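Local coordinates for MlnD (Bacillus methylotrophicus, PDB 5IL5), which supplies the dehydratase domain of a trans-AT polyketide synthase of macrolactin biosynthesis, which probably dehydrates beta-hydroxyacyl intermediates held on a carrier protein, at residues 180-192 with 197-209. Sequence-based numbering, arbitrary orientation.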
loop_
_atom_site.group_PDB
_atom_site.type_symbol
_atom_site.label_atom_id
_atom_site.label_comp_id
_atom_site.label_asym_id
_atom_site.label_seq_id
_atom_site.Cartn_x
_atom_site.Cartn_y
_atom_site.Cartn_z
ATOM N N SER A 180 16.543 -24.773 -19.574
ATOM C CA SER A 180 15.314 -25.541 -19.479
ATOM C C SER A 180 14.328 -24.743 -18.642
ATOM O O SER A 180 14.689 -23.774 -17.970
ATOM C CB SER A 180 15.540 -26.931 -18.873
ATOM O OG SER A 180 16.022 -26.844 -17.546
ATOM N N CYS A 181 13.069 -25.160 -18.688
ATOM C CA CYS A 181 12.008 -24.384 -18.073
ATOM C C CYS A 181 10.823 -25.291 -17.783
ATOM O O CYS A 181 10.689 -26.378 -18.349
ATOM C CB CYS A 181 11.587 -23.216 -18.971
ATOM S SG CYS A 181 10.811 -23.708 -20.526
ATOM N N SER A 182 9.974 -24.822 -16.871
ATOM C CA SER A 182 8.727 -25.498 -16.541
ATOM C C SER A 182 7.777 -25.500 -17.736
ATOM O O SER A 182 7.790 -24.592 -18.572
ATOM C CB SER A 182 8.078 -24.814 -15.340
ATOM O OG SER A 182 7.786 -23.458 -15.623
ATOM N N ASP A 183 6.935 -26.536 -17.809
ATOM C CA ASP A 183 5.982 -26.632 -18.912
ATOM C C ASP A 183 5.091 -25.402 -18.987
ATOM O O ASP A 183 4.589 -25.059 -20.064
ATOM C CB ASP A 183 5.102 -27.872 -18.765
ATOM C CG ASP A 183 5.883 -29.160 -18.869
ATOM O OD1 ASP A 183 7.067 -29.117 -19.275
ATOM O OD2 ASP A 183 5.305 -30.223 -18.547
ATOM N N SER A 184 4.884 -24.728 -17.855
ATOM C CA SER A 184 4.110 -23.495 -17.839
ATOM C C SER A 184 4.766 -22.386 -18.644
ATOM O O SER A 184 4.111 -21.374 -18.912
ATOM C CB SER A 184 3.914 -23.022 -16.401
ATOM O OG SER A 184 5.171 -22.823 -15.782
ATOM N N LEU A 185 6.026 -22.551 -19.044
ATOM C CA LEU A 185 6.727 -21.572 -19.865
ATOM C C LEU A 185 7.077 -22.113 -21.248
ATOM O O LEU A 185 7.887 -21.510 -21.958
ATOM C CB LEU A 185 7.990 -21.100 -19.151
ATOM C CG LEU A 185 7.751 -20.201 -17.942
ATOM C CD1 LEU A 185 8.965 -20.179 -17.036
ATOM C CD2 LEU A 185 7.422 -18.804 -18.414
ATOM N N LYS A 186 6.479 -23.236 -21.643
ATOM C CA LYS A 186 6.739 -23.853 -22.940
ATOM C C LYS A 186 5.570 -23.539 -23.871
ATOM O O LYS A 186 4.653 -24.337 -24.066
ATOM C CB LYS A 186 6.956 -25.353 -22.779
ATOM C CG LYS A 186 8.304 -25.698 -22.185
ATOM C CD LYS A 186 8.610 -27.168 -22.337
ATOM C CE LYS A 186 9.741 -27.584 -21.427
ATOM N NZ LYS A 186 10.360 -28.857 -21.881
ATOM N N ALA A 187 5.612 -22.337 -24.447
ATOM C CA ALA A 187 4.573 -21.868 -25.352
ATOM C C ALA A 187 4.928 -22.041 -26.826
ATOM O O ALA A 187 4.047 -21.891 -27.678
ATOM C CB ALA A 187 4.274 -20.393 -25.070
ATOM N N ALA A 188 6.182 -22.339 -27.147
ATOM C CA ALA A 188 6.594 -22.502 -28.536
ATOM C C ALA A 188 6.017 -23.789 -29.123
ATOM O O ALA A 188 6.211 -24.875 -28.567
ATOM C CB ALA A 188 8.119 -22.506 -28.631
ATOM N N GLU A 189 5.301 -23.662 -30.244
ATOM C CA GLU A 189 4.788 -24.823 -30.963
ATOM C C GLU A 189 5.758 -25.304 -32.040
ATOM O O GLU A 189 5.950 -26.515 -32.195
ATOM C CB GLU A 189 3.422 -24.516 -31.590
ATOM C CG GLU A 189 2.269 -24.400 -30.593
ATOM C CD GLU A 189 0.918 -24.612 -31.245
ATOM O OE1 GLU A 189 0.829 -24.472 -32.483
ATOM O OE2 GLU A 189 -0.054 -24.918 -30.518
ATOM N N HIS A 190 6.366 -24.391 -32.798
ATOM C CA HIS A 190 7.391 -24.775 -33.762
ATOM C C HIS A 190 8.228 -23.547 -34.106
ATOM O O HIS A 190 7.869 -22.413 -33.777
ATOM C CB HIS A 190 6.790 -25.416 -35.017
ATOM C CG HIS A 190 5.835 -24.534 -35.755
ATOM N ND1 HIS A 190 6.250 -23.509 -36.576
ATOM C CD2 HIS A 190 4.482 -24.529 -35.801
ATOM C CE1 HIS A 190 5.194 -22.910 -37.098
ATOM N NE2 HIS A 190 4.108 -23.511 -36.644
ATOM N N CYS A 191 9.354 -23.794 -34.777
ATOM C CA CYS A 191 10.399 -22.794 -34.971
ATOM C C CYS A 191 10.924 -22.826 -36.402
ATOM O O CYS A 191 11.158 -23.905 -36.955
ATOM C CB CYS A 191 11.535 -23.052 -33.971
ATOM S SG CYS A 191 13.063 -22.131 -34.205
ATOM N N VAL A 192 11.115 -21.644 -36.991
ATOM C CA VAL A 192 11.777 -21.471 -38.286
ATOM C C VAL A 192 12.951 -20.521 -38.106
ATOM O O VAL A 192 12.777 -19.407 -37.602
ATOM C CB VAL A 192 10.825 -20.918 -39.365
ATOM C CG1 VAL A 192 11.553 -20.790 -40.707
ATOM C CG2 VAL A 192 9.613 -21.810 -39.532
ATOM N N GLN A 197 17.983 -15.290 -38.064
ATOM C CA GLN A 197 16.641 -14.818 -37.784
ATOM C C GLN A 197 15.798 -16.027 -37.407
ATOM O O GLN A 197 16.053 -17.138 -37.877
ATOM C CB GLN A 197 16.049 -14.103 -39.006
ATOM C CG GLN A 197 16.946 -13.010 -39.593
ATOM C CD GLN A 197 16.416 -12.473 -40.914
ATOM O OE1 GLN A 197 15.668 -13.155 -41.625
ATOM N NE2 GLN A 197 16.796 -11.241 -41.245
ATOM N N VAL A 198 14.816 -15.825 -36.533
ATOM C CA VAL A 198 13.984 -16.925 -36.053
ATOM C C VAL A 198 12.558 -16.421 -35.890
ATOM O O VAL A 198 12.339 -15.330 -35.354
ATOM C CB VAL A 198 14.510 -17.515 -34.725
ATOM C CG1 VAL A 198 14.405 -16.506 -33.593
ATOM C CG2 VAL A 198 13.774 -18.802 -34.374
ATOM N N LEU A 199 11.593 -17.201 -36.371
ATOM C CA LEU A 199 10.177 -16.941 -36.140
ATOM C C LEU A 199 9.602 -18.121 -35.374
ATOM O O LEU A 199 9.602 -19.248 -35.880
ATOM C CB LEU A 199 9.427 -16.723 -37.456
ATOM C CG LEU A 199 7.947 -16.334 -37.352
ATOM C CD1 LEU A 199 7.764 -14.995 -36.642
ATOM C CD2 LEU A 199 7.301 -16.294 -38.727
ATOM N N LEU A 200 9.103 -17.860 -34.169
ATOM C CA LEU A 200 8.468 -18.884 -33.352
ATOM C C LEU A 200 6.954 -18.793 -33.457
ATOM O O LEU A 200 6.382 -17.701 -33.446
ATOM C CB LEU A 200 8.875 -18.753 -31.886
ATOM C CG LEU A 200 10.363 -18.816 -31.557
ATOM C CD1 LEU A 200 10.560 -18.744 -30.057
ATOM C CD2 LEU A 200 10.980 -20.086 -32.108
ATOM N N LYS A 201 6.317 -19.953 -33.565
ATOM C CA LYS A 201 4.872 -20.062 -33.432
ATOM C C LYS A 201 4.562 -20.380 -31.981
ATOM O O LYS A 201 5.030 -21.392 -31.451
ATOM C CB LYS A 201 4.297 -21.147 -34.339
ATOM C CG LYS A 201 2.835 -21.452 -34.047
ATOM C CD LYS A 201 1.949 -20.284 -34.409
ATOM C CE LYS A 201 0.491 -20.668 -34.295
ATOM N NZ LYS A 201 0.049 -20.601 -32.874
ATOM N N ILE A 202 3.786 -19.516 -31.339
ATOM C CA ILE A 202 3.505 -19.678 -29.926
ATOM C C ILE A 202 2.005 -19.775 -29.726
ATOM O O ILE A 202 1.204 -19.339 -30.559
ATOM C CB ILE A 202 4.097 -18.540 -29.077
ATOM C CG1 ILE A 202 3.541 -17.176 -29.506
ATOM C CG2 ILE A 202 5.604 -18.556 -29.205
ATOM C CD1 ILE A 202 3.602 -16.132 -28.411
ATOM N N LYS A 203 1.635 -20.392 -28.612
ATOM C CA LYS A 203 0.249 -20.463 -28.185
ATOM C C LYS A 203 0.213 -19.998 -26.743
ATOM O O LYS A 203 0.757 -20.662 -25.854
ATOM C CB LYS A 203 -0.303 -21.881 -28.361
ATOM C CG LYS A 203 -1.711 -22.072 -27.868
ATOM C CD LYS A 203 -2.205 -23.475 -28.159
ATOM C CE LYS A 203 -3.493 -23.738 -27.425
ATOM N NZ LYS A 203 -4.563 -22.858 -27.921
ATOM N N ALA A 204 -0.416 -18.852 -26.519
ATOM C CA ALA A 204 -0.484 -18.314 -25.178
ATOM C C ALA A 204 -1.394 -19.187 -24.334
ATOM O O ALA A 204 -2.254 -19.915 -24.839
ATOM C CB ALA A 204 -0.993 -16.875 -25.188
ATOM N N LYS A 205 -1.184 -19.122 -23.030
ATOM C CA LYS A 205 -1.955 -19.908 -22.085
ATOM C C LYS A 205 -2.857 -18.942 -21.344
ATOM O O LYS A 205 -2.368 -17.984 -20.734
ATOM C CB LYS A 205 -1.006 -20.629 -21.129
ATOM C CG LYS A 205 -0.094 -21.617 -21.842
ATOM C CD LYS A 205 1.104 -21.955 -20.996
ATOM C CE LYS A 205 2.029 -22.904 -21.722
ATOM N NZ LYS A 205 3.314 -22.984 -21.009
ATOM N N ALA A 206 -4.165 -19.186 -21.383
ATOM C CA ALA A 206 -5.058 -18.323 -20.629
ATOM C C ALA A 206 -4.707 -18.452 -19.159
ATOM O O ALA A 206 -4.584 -19.561 -18.629
ATOM C CB ALA A 206 -6.523 -18.676 -20.880
ATOM N N GLY A 207 -4.561 -17.316 -18.501
ATOM C CA GLY A 207 -4.077 -17.286 -17.149
ATOM C C GLY A 207 -4.623 -16.077 -16.430
ATOM O O GLY A 207 -5.528 -15.402 -16.934
ATOM N N PRO A 208 -4.089 -15.771 -15.245
ATOM C CA PRO A 208 -4.697 -14.722 -14.418
ATOM C C PRO A 208 -4.915 -13.450 -15.214
ATOM O O PRO A 208 -4.113 -13.079 -16.072
ATOM C CB PRO A 208 -3.682 -14.520 -13.291
ATOM C CG PRO A 208 -2.394 -14.968 -13.877
ATOM C CD PRO A 208 -2.762 -16.153 -14.728
ATOM N N LYS A 209 -6.047 -12.808 -14.944
ATOM C CA LYS A 209 -6.414 -11.608 -15.677
ATOM C C LYS A 209 -5.341 -10.536 -15.562
ATOM O O LYS A 209 -5.136 -9.755 -16.501
ATOM C CB LYS A 209 -7.744 -11.083 -15.143
ATOM C CG LYS A 209 -8.522 -10.238 -16.118
ATOM C CD LYS A 209 -9.283 -11.109 -17.098
ATOM C CE LYS A 209 -10.143 -10.264 -17.998
ATOM N NZ LYS A 209 -10.835 -11.072 -19.036
#
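Cys191 meets Leu200 and Val198 on the buried side of the hairpin formed by 188-192 and 197-202, whose directions differ by 150°. Cys191 CB lies 3.5 Å from Leu200 CD2; with SG anti to the backbone N (chi1 170°), Cys191 SG reaches Val198 CG2 at 3.4 Å. Phe170 of helix 167-176 covers Ala188, Cys191 and Leu200 on this face. Val192 and Leu199 form a hydrogen-bonded antiparallel pair, with two backbone bonds between them. Further along, the register slips by one: Glu189 N donates to Lys201 O (2.6 Å) and Lys201 N to His190 O (2.9 Å), so two residues face one, a classic beta bulge. The hairpin belongs to the predicted C-terminal hotdog fold, one of two such folds in the dehydratase domain. Because of the bulge, Glu189 and His190 both border Lys201 on the less buried side. Lys201 CB sits over one face of the His190 imidazole, 3.5 Å from its centroid and 19° off the normal, a CH-pi contact. Looser still is the Glu189 carboxylate: its salt bridge from OE1 to Lys201 NZ is long, 4.0 Å. Bent at chi2 and chi4, the Lys201 chain curls back so that NZ also donates to Ile202 O, from above the carbonyl plane.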